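Local coordinates for protein aromatic amino acid aminotransferase I (Candida albicans WO-1, PDB 6HNU) that probably catalyses the pyridoxal-phosphate-dependent transfer of amino groups from aromatic L-amino acids to 2-oxoglutarate, yielding aromatic oxo-acids and L-glutamate, at residues 130-140 / 307-318; 374-384 / 394-402. All coordinates share one frame; numbering follows the deposited sequence.

Interaction 1 of 2, residues 130-140 / 307-318; sequences YENWDVIVSVG and RLGWIVGQKDLL. With PLP (pyridoxal-5'-phosphate), chain I.
At the phosphate end of the cofactor pocket, Gly140 and Arg307 meet where strand 133-138 of the large-domain sheet ends and its antiparallel partner 309-314 begins. The guanidinium of Arg307 grips the pyridoxal-5'-phosphate with two nearly straight bonds, NH1 to O2P at 2.8 Å and NH2 to O3P at 3.1 Å, so its rotation is fixed and its charge probably steadies the phosphate. Bends at chi2 and chi3 (-58° and 91°) curl the chain round to reach it. Gly140, with positive phi, has no side chain to intrude on NH2. Ser138 OG accepts from Gly140 N at 3.1 Å, an ST turn that steers the chain toward helix 141-152, and it lies 3.3 Å from Gly309 CA, where glycine leaves the space it needs. Backbone bonds join the hydrogen-bonded pairs Asp134-Gly313, Ile136-Ile311 and Ser138-Gly309. Branched side chains suit the buried faces: Val135 CG1 lies beside Val312 CG2 at 3.9 Å, while Ile136 and Leu318 run antiparallel alongside each other, Ile136 CD1 to Leu318 CD2 4.0 Å. Beyond the strands, Lys315 N donates to Asn132 O at 3.0 Å. Within this chain strand 133-138 is the outermost of the sheet; strand 309-314 bonds to strand 292-297 on its other side, and helices 141-152 and 315-327 pack over Ile311.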
loop_
_atom_site.group_PDB
_atom_site.type_symbol
_atom_site.label_atom_id
_atom_site.label_comp_id
_atom_site.label_asym_id
_atom_site.label_seq_id
_atom_site.Cartn_x
_atom_site.Cartn_y
_atom_site.Cartn_z
ATOM N N TYR B 130 -5.123 18.342 22.490
ATOM C CA TYR B 130 -3.956 17.908 23.306
ATOM C C TYR B 130 -2.685 18.231 22.524
ATOM O O TYR B 130 -2.737 18.561 21.310
ATOM C CB TYR B 130 -4.060 16.434 23.693
ATOM C CG TYR B 130 -4.092 15.482 22.524
ATOM C CD1 TYR B 130 -5.264 15.233 21.827
ATOM C CD2 TYR B 130 -2.937 14.857 22.109
ATOM C CE1 TYR B 130 -5.270 14.384 20.736
ATOM C CE2 TYR B 130 -2.925 13.982 21.038
ATOM C CZ TYR B 130 -4.105 13.749 20.353
ATOM O OH TYR B 130 -4.119 12.886 19.307
ATOM N N GLU B 131 -1.551 18.158 23.207
ATOM C CA GLU B 131 -0.288 18.748 22.730
ATOM C C GLU B 131 0.397 17.765 21.767
ATOM O O GLU B 131 0.866 18.230 20.705
ATOM C CB GLU B 131 0.558 19.085 23.967
ATOM C CG GLU B 131 1.899 19.713 23.656
ATOM C CD GLU B 131 1.795 21.051 22.950
ATOM O OE1 GLU B 131 0.774 21.773 23.159
ATOM O OE2 GLU B 131 2.723 21.361 22.172
ATOM N N ASN B 132 0.453 16.476 22.126
ATOM C CA ASN B 132 1.360 15.463 21.511
ATOM C C ASN B 132 0.589 14.683 20.429
ATOM O O ASN B 132 0.536 13.444 20.473
ATOM C CB ASN B 132 1.982 14.525 22.556
ATOM C CG ASN B 132 1.008 13.903 23.538
ATOM O OD1 ASN B 132 0.017 14.521 23.953
ATOM N ND2 ASN B 132 1.319 12.684 23.950
ATOM N N TRP B 133 0.052 15.407 19.461
ATOM C CA TRP B 133 -0.690 14.840 18.306
ATOM C C TRP B 133 0.202 14.944 17.079
ATOM O O TRP B 133 1.183 15.779 17.044
ATOM C CB TRP B 133 -2.041 15.523 18.083
ATOM C CG TRP B 133 -1.954 16.910 17.526
ATOM C CD1 TRP B 133 -1.711 18.038 18.256
ATOM C CD2 TRP B 133 -2.074 17.337 16.153
ATOM N NE1 TRP B 133 -1.704 19.135 17.440
ATOM C CE2 TRP B 133 -1.884 18.742 16.142
ATOM C CE3 TRP B 133 -2.330 16.694 14.933
ATOM C CZ2 TRP B 133 -1.972 19.506 14.970
ATOM C CZ3 TRP B 133 -2.394 17.442 13.775
ATOM C CH2 TRP B 133 -2.237 18.831 13.800
ATOM N N ASP B 134 -0.078 14.107 16.099
ATOM C CA ASP B 134 0.690 14.131 14.844
ATOM C C ASP B 134 -0.171 13.593 13.709
ATOM O O ASP B 134 -1.317 13.170 13.952
ATOM C CB ASP B 134 2.005 13.368 14.977
ATOM C CG ASP B 134 3.131 13.980 14.149
ATOM O OD1 ASP B 134 2.960 15.117 13.609
ATOM O OD2 ASP B 134 4.148 13.324 14.042
ATOM N N VAL B 135 0.394 13.707 12.516
ATOM C CA VAL B 135 -0.132 13.084 11.284
ATOM C C VAL B 135 0.989 12.257 10.663
ATOM O O VAL B 135 2.162 12.685 10.673
ATOM C CB VAL B 135 -0.661 14.161 10.335
ATOM C CG1 VAL B 135 -1.802 14.920 10.976
ATOM C CG2 VAL B 135 0.419 15.124 9.927
ATOM N N ILE B 136 0.621 11.106 10.125
ATOM C CA ILE B 136 1.486 10.256 9.269
ATOM C C ILE B 136 0.709 9.981 7.982
ATOM O O ILE B 136 -0.527 10.084 7.962
ATOM C CB ILE B 136 1.889 8.963 10.017
ATOM C CG1 ILE B 136 0.686 8.114 10.435
ATOM C CG2 ILE B 136 2.777 9.336 11.208
ATOM C CD1 ILE B 136 1.016 6.706 10.930
ATOM N N VAL B 137 1.422 9.671 6.931
ATOM C CA VAL B 137 0.808 9.339 5.632
ATOM C C VAL B 137 0.236 7.920 5.689
ATOM O O VAL B 137 0.694 7.049 6.488
ATOM C CB VAL B 137 1.798 9.555 4.485
ATOM C CG1 VAL B 137 2.173 11.010 4.408
ATOM C CG2 VAL B 137 3.019 8.642 4.589
ATOM N N SER B 138 -0.792 7.720 4.878
ATOM C CA SER B 138 -1.362 6.403 4.522
ATOM C C SER B 138 -1.462 6.328 3.008
ATOM O O SER B 138 -1.299 7.369 2.332
ATOM C CB SER B 138 -2.709 6.230 5.148
ATOM O OG SER B 138 -3.673 6.982 4.430
ATOM N N VAL B 139 -1.765 5.143 2.484
ATOM C CA VAL B 139 -2.090 5.010 1.035
ATOM C C VAL B 139 -3.606 4.934 0.866
ATOM O O VAL B 139 -4.097 4.346 -0.144
ATOM C CB VAL B 139 -1.314 3.834 0.405
ATOM C CG1 VAL B 139 0.175 4.080 0.525
ATOM C CG2 VAL B 139 -1.649 2.498 1.027
ATOM N N GLY B 140 -4.317 5.626 1.739
ATOM C CA GLY B 140 -5.782 5.679 1.754
ATOM C C GLY B 140 -6.382 5.008 2.960
ATOM O O GLY B 140 -5.668 4.300 3.694
ATOM N N ARG B 307 -4.323 7.353 -4.067
ATOM C CA ARG B 307 -3.849 6.324 -3.103
ATOM C C ARG B 307 -2.994 7.068 -2.064
ATOM O O ARG B 307 -1.867 6.721 -1.850
ATOM C CB ARG B 307 -3.077 5.211 -3.806
ATOM C CG ARG B 307 -3.929 4.242 -4.612
ATOM C CD ARG B 307 -4.995 3.556 -3.783
ATOM N NE ARG B 307 -6.230 4.307 -3.795
ATOM C CZ ARG B 307 -7.156 4.297 -2.862
ATOM N NH1 ARG B 307 -8.230 5.035 -3.023
ATOM N NH2 ARG B 307 -7.002 3.589 -1.756
ATOM N N LEU B 308 -3.592 8.077 -1.448
ATOM C CA LEU B 308 -2.906 8.960 -0.497
ATOM C C LEU B 308 -3.921 9.433 0.528
ATOM O O LEU B 308 -4.989 9.976 0.170
ATOM C CB LEU B 308 -2.308 10.160 -1.230
ATOM C CG LEU B 308 -1.438 11.100 -0.401
ATOM C CD1 LEU B 308 -0.235 10.392 0.221
ATOM C CD2 LEU B 308 -0.945 12.252 -1.280
ATOM N N GLY B 309 -3.569 9.245 1.775
ATOM C CA GLY B 309 -4.347 9.816 2.851
ATOM C C GLY B 309 -3.416 10.039 4.015
ATOM O O GLY B 309 -2.140 10.045 3.830
ATOM N N TRP B 310 -4.006 10.239 5.160
ATOM C CA TRP B 310 -3.195 10.403 6.377
ATOM C C TRP B 310 -3.975 9.907 7.593
ATOM O O TRP B 310 -5.196 9.588 7.514
ATOM C CB TRP B 310 -2.663 11.843 6.501
ATOM C CG TRP B 310 -3.717 12.883 6.660
ATOM C CD1 TRP B 310 -4.124 13.449 7.824
ATOM C CD2 TRP B 310 -4.518 13.466 5.620
ATOM N NE1 TRP B 310 -5.106 14.361 7.571
ATOM C CE2 TRP B 310 -5.387 14.384 6.238
ATOM C CE3 TRP B 310 -4.599 13.289 4.239
ATOM C CZ2 TRP B 310 -6.313 15.134 5.524
ATOM C CZ3 TRP B 310 -5.522 14.021 3.525
ATOM C CH2 TRP B 310 -6.362 14.930 4.165
ATOM N N ILE B 311 -3.266 9.812 8.701
ATOM C CA ILE B 311 -3.828 9.285 9.967
ATOM C C ILE B 311 -3.481 10.320 11.020
ATOM O O ILE B 311 -2.301 10.714 11.067
ATOM C CB ILE B 311 -3.271 7.889 10.269
ATOM C CG1 ILE B 311 -3.578 6.893 9.140
ATOM C CG2 ILE B 311 -3.756 7.357 11.604
ATOM C CD1 ILE B 311 -2.733 5.618 9.167
ATOM N N VAL B 312 -4.474 10.755 11.798
ATOM C CA VAL B 312 -4.327 11.728 12.901
ATOM C C VAL B 312 -4.511 10.992 14.219
ATOM O O VAL B 312 -5.514 10.281 14.398
ATOM C CB VAL B 312 -5.278 12.917 12.798
ATOM C CG1 VAL B 312 -4.839 14.019 13.740
ATOM C CG2 VAL B 312 -5.405 13.415 11.358
ATOM N N GLY B 313 -3.600 11.239 15.150
ATOM C CA GLY B 313 -3.674 10.639 16.481
ATOM C C GLY B 313 -2.451 10.960 17.318
ATOM O O GLY B 313 -1.608 11.796 16.935
ATOM N N GLN B 314 -2.395 10.361 18.504
ATOM C CA GLN B 314 -1.323 10.744 19.443
ATOM C C GLN B 314 -0.015 10.120 18.945
ATOM O O GLN B 314 -0.045 9.059 18.303
ATOM C CB GLN B 314 -1.684 10.451 20.891
ATOM C CG GLN B 314 -1.882 9.011 21.250
ATOM C CD GLN B 314 -1.861 8.902 22.760
ATOM O OE1 GLN B 314 -0.808 9.063 23.382
ATOM N NE2 GLN B 314 -3.025 8.725 23.375
ATOM N N LYS B 315 1.083 10.815 19.206
ATOM C CA LYS B 315 2.442 10.485 18.702
ATOM C C LYS B 315 2.753 9.018 18.942
ATOM O O LYS B 315 3.180 8.356 18.004
ATOM C CB LYS B 315 3.495 11.332 19.416
ATOM C CG LYS B 315 4.582 11.882 18.526
ATOM C CD LYS B 315 4.205 13.241 17.986
ATOM C CE LYS B 315 4.555 14.368 18.938
ATOM N NZ LYS B 315 4.213 15.677 18.342
ATOM N N ASP B 316 2.633 8.552 20.179
ATOM C CA ASP B 316 3.069 7.192 20.534
ATOM C C ASP B 316 2.228 6.103 19.856
ATOM O O ASP B 316 2.796 5.015 19.651
ATOM C CB ASP B 316 3.104 6.965 22.034
ATOM C CG ASP B 316 4.153 7.808 22.730
ATOM O OD1 ASP B 316 5.116 8.260 22.044
ATOM O OD2 ASP B 316 3.940 8.075 23.906
ATOM N N LEU B 317 0.971 6.338 19.494
ATOM C CA LEU B 317 0.201 5.305 18.744
ATOM C C LEU B 317 0.594 5.370 17.267
ATOM O O LEU B 317 0.805 4.306 16.676
ATOM C CB LEU B 317 -1.314 5.487 18.956
ATOM C CG LEU B 317 -1.811 5.462 20.402
ATOM C CD1 LEU B 317 -3.336 5.613 20.466
ATOM C CD2 LEU B 317 -1.377 4.208 21.152
ATOM N N LEU B 318 0.757 6.565 16.700
ATOM C CA LEU B 318 1.154 6.776 15.291
ATOM C C LEU B 318 2.513 6.110 15.049
ATOM O O LEU B 318 2.694 5.554 13.965
ATOM C CB LEU B 318 1.203 8.265 14.921
ATOM C CG LEU B 318 -0.137 8.964 14.745
ATOM C CD1 LEU B 318 0.007 10.274 13.996
ATOM C CD2 LEU B 318 -1.105 8.100 14.042
HETATM N N1 PLP I . -13.840 3.934 4.267
HETATM C C2 PLP I . -15.141 4.010 3.977
HETATM C C2A PLP I . -16.126 3.933 5.090
HETATM C C3 PLP I . -15.584 4.152 2.664
HETATM O O3 PLP I . -16.933 4.154 2.432
HETATM C C4 PLP I . -14.632 4.198 1.626
HETATM C C4A PLP I . -15.075 4.314 0.238
HETATM C C5 PLP I . -13.269 4.156 1.951
HETATM C C6 PLP I . -12.930 3.998 3.271
HETATM C C5A PLP I . -12.199 4.126 0.887
HETATM O O4P PLP I . -11.129 5.057 1.201
HETATM P P PLP I . -9.819 5.181 0.387
HETATM O O1P PLP I . -9.180 6.375 1.058
HETATM O O2P PLP I . -10.234 5.420 -1.092
HETATM O O3P PLP I . -9.040 3.878 0.557
HETATM O O HOH W 1 3.720 18.735 19.175
HETATM O O HOH W 2 0.347 10.583 25.899
HETATM O O HOH W 3 -5.883 7.279 5.870
HETATM O O HOH W 4 -5.519 2.179 0.439
#

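Interaction 2 of 2, residues 374-384 / 394-402; sequences LDQFVPKEVSS and FTVTLDASK
The Phe394 ring is met obliquely by the two methyls of Leu374, Leu374 CD1 lying 3.8 Å from Phe394 CD1 and Leu374 CD2 4.0 Å from Phe394 CE1. This packing holds the end of helix 334-377 against the beta hairpin of strands 383-384 and 393-399, part of the antiparallel sheet of the small domain. Leu374 CD2 also presses on Val396 CG2 at 3.4 Å, a tight fit for two methyls. Val396 has CG1 anti to its backbone N (chi1 -179°), which spreads its branches: CG1 reaches Val378 while CG2 takes the leucine. Ser384 and Thr397 form the hydrogen-bonded pair, with 2.9 Å from Ser384 N to Thr397 O and the same from Thr397 N to Ser384 O. Asp399 N continues the pairing to Val382 O. Because Ser383 is small, Leu398 CD2 can approach Ser383 CB, and Ser383 OG donates to Pro379 O, tying down the loop after the helix. Lysine suits the exposed position 402: Lys402 CB lies 3.6 Å from Val382 CG1, and NZ makes a weak bond to Glu381 O. Past the strand, Asp399 OD1 closes an Asx turn by accepting from Ser401 N at 3.0 Å, and takes a second bond from Ser401 OG at 2.6 Å.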
loop_
_atom_site.group_PDB
_atom_site.type_symbol
_atom_site.label_atom_id
_atom_site.label_comp_id
_atom_site.label_asym_id
_atom_site.label_seq_id
_atom_site.Cartn_x
_atom_site.Cartn_y
_atom_site.Cartn_z
ATOM N N LEU B 374 -37.252 11.778 -4.282
ATOM C CA LEU B 374 -37.816 10.807 -3.298
ATOM C C LEU B 374 -39.196 11.313 -2.845
ATOM O O LEU B 374 -40.160 10.512 -2.789
ATOM C CB LEU B 374 -36.902 10.648 -2.080
ATOM C CG LEU B 374 -35.602 9.871 -2.273
ATOM C CD1 LEU B 374 -34.965 9.630 -0.907
ATOM C CD2 LEU B 374 -35.806 8.549 -3.022
ATOM N N ASP B 375 -39.284 12.589 -2.480
ATOM C CA ASP B 375 -40.515 13.186 -1.895
ATOM C C ASP B 375 -41.669 13.052 -2.904
ATOM O O ASP B 375 -42.816 12.726 -2.496
ATOM C CB ASP B 375 -40.268 14.647 -1.533
ATOM C CG ASP B 375 -41.463 15.333 -0.921
ATOM O OD1 ASP B 375 -42.078 14.754 0.003
ATOM O OD2 ASP B 375 -41.751 16.454 -1.371
ATOM N N GLN B 376 -41.352 13.267 -4.168
ATOM C CA GLN B 376 -42.316 13.330 -5.281
ATOM C C GLN B 376 -42.792 11.922 -5.643
ATOM O O GLN B 376 -44.001 11.768 -5.881
ATOM C CB GLN B 376 -41.602 13.975 -6.459
ATOM C CG GLN B 376 -42.476 14.321 -7.643
ATOM C CD GLN B 376 -41.614 14.878 -8.749
ATOM O OE1 GLN B 376 -41.798 14.555 -9.922
ATOM N NE2 GLN B 376 -40.643 15.707 -8.383
ATOM N N PHE B 377 -41.875 10.952 -5.746
ATOM C CA PHE B 377 -42.094 9.716 -6.530
ATOM C C PHE B 377 -42.350 8.504 -5.642
ATOM O O PHE B 377 -42.972 7.547 -6.137
ATOM C CB PHE B 377 -40.916 9.470 -7.464
ATOM C CG PHE B 377 -40.876 10.391 -8.648
ATOM C CD1 PHE B 377 -41.948 10.456 -9.526
ATOM C CD2 PHE B 377 -39.763 11.179 -8.899
ATOM C CE1 PHE B 377 -41.906 11.293 -10.634
ATOM C CE2 PHE B 377 -39.737 12.032 -9.991
ATOM C CZ PHE B 377 -40.801 12.077 -10.866
ATOM N N VAL B 378 -41.921 8.526 -4.388
ATOM C CA VAL B 378 -41.976 7.316 -3.531
ATOM C C VAL B 378 -43.225 7.386 -2.675
ATOM O O VAL B 378 -43.404 8.328 -1.907
ATOM C CB VAL B 378 -40.718 7.121 -2.669
ATOM C CG1 VAL B 378 -40.838 5.843 -1.866
ATOM C CG2 VAL B 378 -39.453 7.090 -3.510
ATOM N N PRO B 379 -44.117 6.371 -2.769
ATOM C CA PRO B 379 -45.327 6.349 -1.958
ATOM C C PRO B 379 -45.092 6.389 -0.451
ATOM O O PRO B 379 -44.447 5.518 0.089
ATOM C CB PRO B 379 -46.053 5.042 -2.333
ATOM C CG PRO B 379 -45.098 4.277 -3.226
ATOM C CD PRO B 379 -44.046 5.255 -3.716
ATOM N N LYS B 380 -45.746 7.349 0.209
ATOM C CA LYS B 380 -45.484 7.719 1.615
ATOM C C LYS B 380 -46.179 6.782 2.600
ATOM O O LYS B 380 -45.686 6.713 3.761
ATOM C CB LYS B 380 -45.890 9.173 1.811
ATOM C CG LYS B 380 -45.173 10.145 0.886
ATOM C CD LYS B 380 -45.585 11.585 1.101
ATOM C CE LYS B 380 -44.866 12.532 0.165
ATOM N NZ LYS B 380 -43.428 12.600 0.520
ATOM N N GLU B 381 -47.239 6.074 2.178
ATOM C CA GLU B 381 -48.007 5.162 3.073
ATOM C C GLU B 381 -47.091 4.056 3.578
ATOM O O GLU B 381 -47.416 3.492 4.621
ATOM C CB GLU B 381 -49.185 4.423 2.420
ATOM C CG GLU B 381 -50.136 5.295 1.641
ATOM C CD GLU B 381 -49.602 5.724 0.289
ATOM O OE1 GLU B 381 -50.317 5.541 -0.728
ATOM O OE2 GLU B 381 -48.473 6.261 0.256
ATOM N N VAL B 382 -46.042 3.695 2.828
ATOM C CA VAL B 382 -45.183 2.524 3.195
ATOM C C VAL B 382 -43.692 2.907 3.249
ATOM O O VAL B 382 -42.851 1.975 3.362
ATOM C CB VAL B 382 -45.399 1.341 2.244
ATOM C CG1 VAL B 382 -46.810 0.796 2.341
ATOM C CG2 VAL B 382 -45.055 1.677 0.813
ATOM N N SER B 383 -43.364 4.202 3.168
ATOM C CA SER B 383 -41.961 4.665 3.015
ATOM C C SER B 383 -41.680 5.835 3.953
ATOM O O SER B 383 -42.631 6.517 4.394
ATOM C CB SER B 383 -41.649 4.989 1.607
ATOM O OG SER B 383 -42.066 6.305 1.290
ATOM N N SER B 384 -40.399 6.010 4.294
ATOM C CA SER B 384 -39.861 7.230 4.943
ATOM C C SER B 384 -38.448 7.495 4.430
ATOM O O SER B 384 -37.835 6.585 3.798
ATOM C CB SER B 384 -39.879 7.111 6.409
ATOM O OG SER B 384 -39.127 5.999 6.816
ATOM N N PHE B 394 -28.060 8.422 -0.058
ATOM C CA PHE B 394 -29.428 8.630 0.462
ATOM C C PHE B 394 -30.023 7.249 0.751
ATOM O O PHE B 394 -29.552 6.273 0.195
ATOM C CB PHE B 394 -30.273 9.414 -0.551
ATOM C CG PHE B 394 -30.567 8.737 -1.859
ATOM C CD1 PHE B 394 -31.693 7.940 -2.000
ATOM C CD2 PHE B 394 -29.730 8.890 -2.947
ATOM C CE1 PHE B 394 -31.953 7.318 -3.204
ATOM C CE2 PHE B 394 -29.997 8.266 -4.151
ATOM C CZ PHE B 394 -31.113 7.473 -4.277
ATOM N N THR B 395 -30.961 7.171 1.668
ATOM C CA THR B 395 -31.704 5.912 1.914
ATOM C C THR B 395 -33.212 6.140 1.822
ATOM O O THR B 395 -33.700 7.243 2.160
ATOM C CB THR B 395 -31.289 5.269 3.228
ATOM O OG1 THR B 395 -31.519 6.192 4.296
ATOM C CG2 THR B 395 -29.853 4.815 3.148
ATOM N N VAL B 396 -33.904 5.097 1.347
ATOM C CA VAL B 396 -35.378 4.992 1.446
ATOM C C VAL B 396 -35.694 3.825 2.369
ATOM O O VAL B 396 -35.212 2.741 2.075
ATOM C CB VAL B 396 -35.993 4.780 0.068
ATOM C CG1 VAL B 396 -37.503 4.690 0.177
ATOM C CG2 VAL B 396 -35.571 5.868 -0.892
ATOM N N THR B 397 -36.440 4.063 3.439
ATOM C CA THR B 397 -36.907 3.042 4.410
ATOM C C THR B 397 -38.326 2.613 3.984
ATOM O O THR B 397 -39.113 3.495 3.507
ATOM C CB THR B 397 -36.765 3.585 5.827
ATOM O OG1 THR B 397 -35.372 3.712 6.107
ATOM C CG2 THR B 397 -37.387 2.720 6.906
ATOM N N LEU B 398 -38.623 1.309 4.044
ATOM C CA LEU B 398 -39.957 0.745 3.678
ATOM C C LEU B 398 -40.451 -0.116 4.840
ATOM O O LEU B 398 -39.636 -0.740 5.503
ATOM C CB LEU B 398 -39.876 -0.065 2.372
ATOM C CG LEU B 398 -39.300 0.615 1.132
ATOM C CD1 LEU B 398 -39.142 -0.370 -0.020
ATOM C CD2 LEU B 398 -40.153 1.790 0.671
ATOM N N ASP B 399 -41.761 -0.100 5.111
ATOM C CA ASP B 399 -42.396 -0.939 6.156
ATOM C C ASP B 399 -42.728 -2.268 5.471
ATOM O O ASP B 399 -43.699 -2.303 4.671
ATOM C CB ASP B 399 -43.622 -0.265 6.792
ATOM C CG ASP B 399 -44.253 -1.124 7.870
ATOM O OD1 ASP B 399 -43.869 -2.324 7.974
ATOM O OD2 ASP B 399 -45.115 -0.610 8.596
ATOM N N ALA B 400 -41.862 -3.276 5.612
ATOM C CA ALA B 400 -42.032 -4.528 4.839
ATOM C C ALA B 400 -43.344 -5.191 5.276
ATOM O O ALA B 400 -43.920 -5.935 4.453
ATOM C CB ALA B 400 -40.864 -5.446 5.034
ATOM N N SER B 401 -43.784 -4.919 6.510
ATOM C CA SER B 401 -45.000 -5.513 7.125
ATOM C C SER B 401 -46.252 -5.083 6.351
ATOM O O SER B 401 -47.280 -5.744 6.534
ATOM C CB SER B 401 -45.071 -5.207 8.603
ATOM O OG SER B 401 -45.660 -3.941 8.848
ATOM N N LYS B 402 -46.164 -4.105 5.447
ATOM C CA LYS B 402 -47.303 -3.598 4.627
ATOM C C LYS B 402 -47.325 -4.218 3.233
ATOM O O LYS B 402 -48.253 -3.932 2.468
ATOM C CB LYS B 402 -47.238 -2.072 4.553
ATOM C CG LYS B 402 -47.554 -1.465 5.913
ATOM C CD LYS B 402 -47.716 0.014 5.979
ATOM C CE LYS B 402 -48.484 0.375 7.233
ATOM N NZ LYS B 402 -48.829 1.813 7.252
#

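The two contacts come one after the other along the chain and lie on opposite sides of its centre, their centres about 41 Å apart and their nearest atoms about 20 Å apart. Interaction 1 belongs to the mixed sheet of the large, cofactor-binding domain, interaction 2 to the antiparallel sheet of the small domain, the two-domain plan of this aminotransferase family. Helix 315-327, which begins in interaction 1, is followed in sequence by helix 334-377, whose last turn enters interaction 2, so consecutive helices carry the chain between the domains. Interaction 1 touches the cofactor directly, whereas interaction 2 is structural packing: the side chain of Thr395 comes about 8 Å from that of Asn218, a cofactor-binding residue, and stays about 13 Å from the bound phenylalanine.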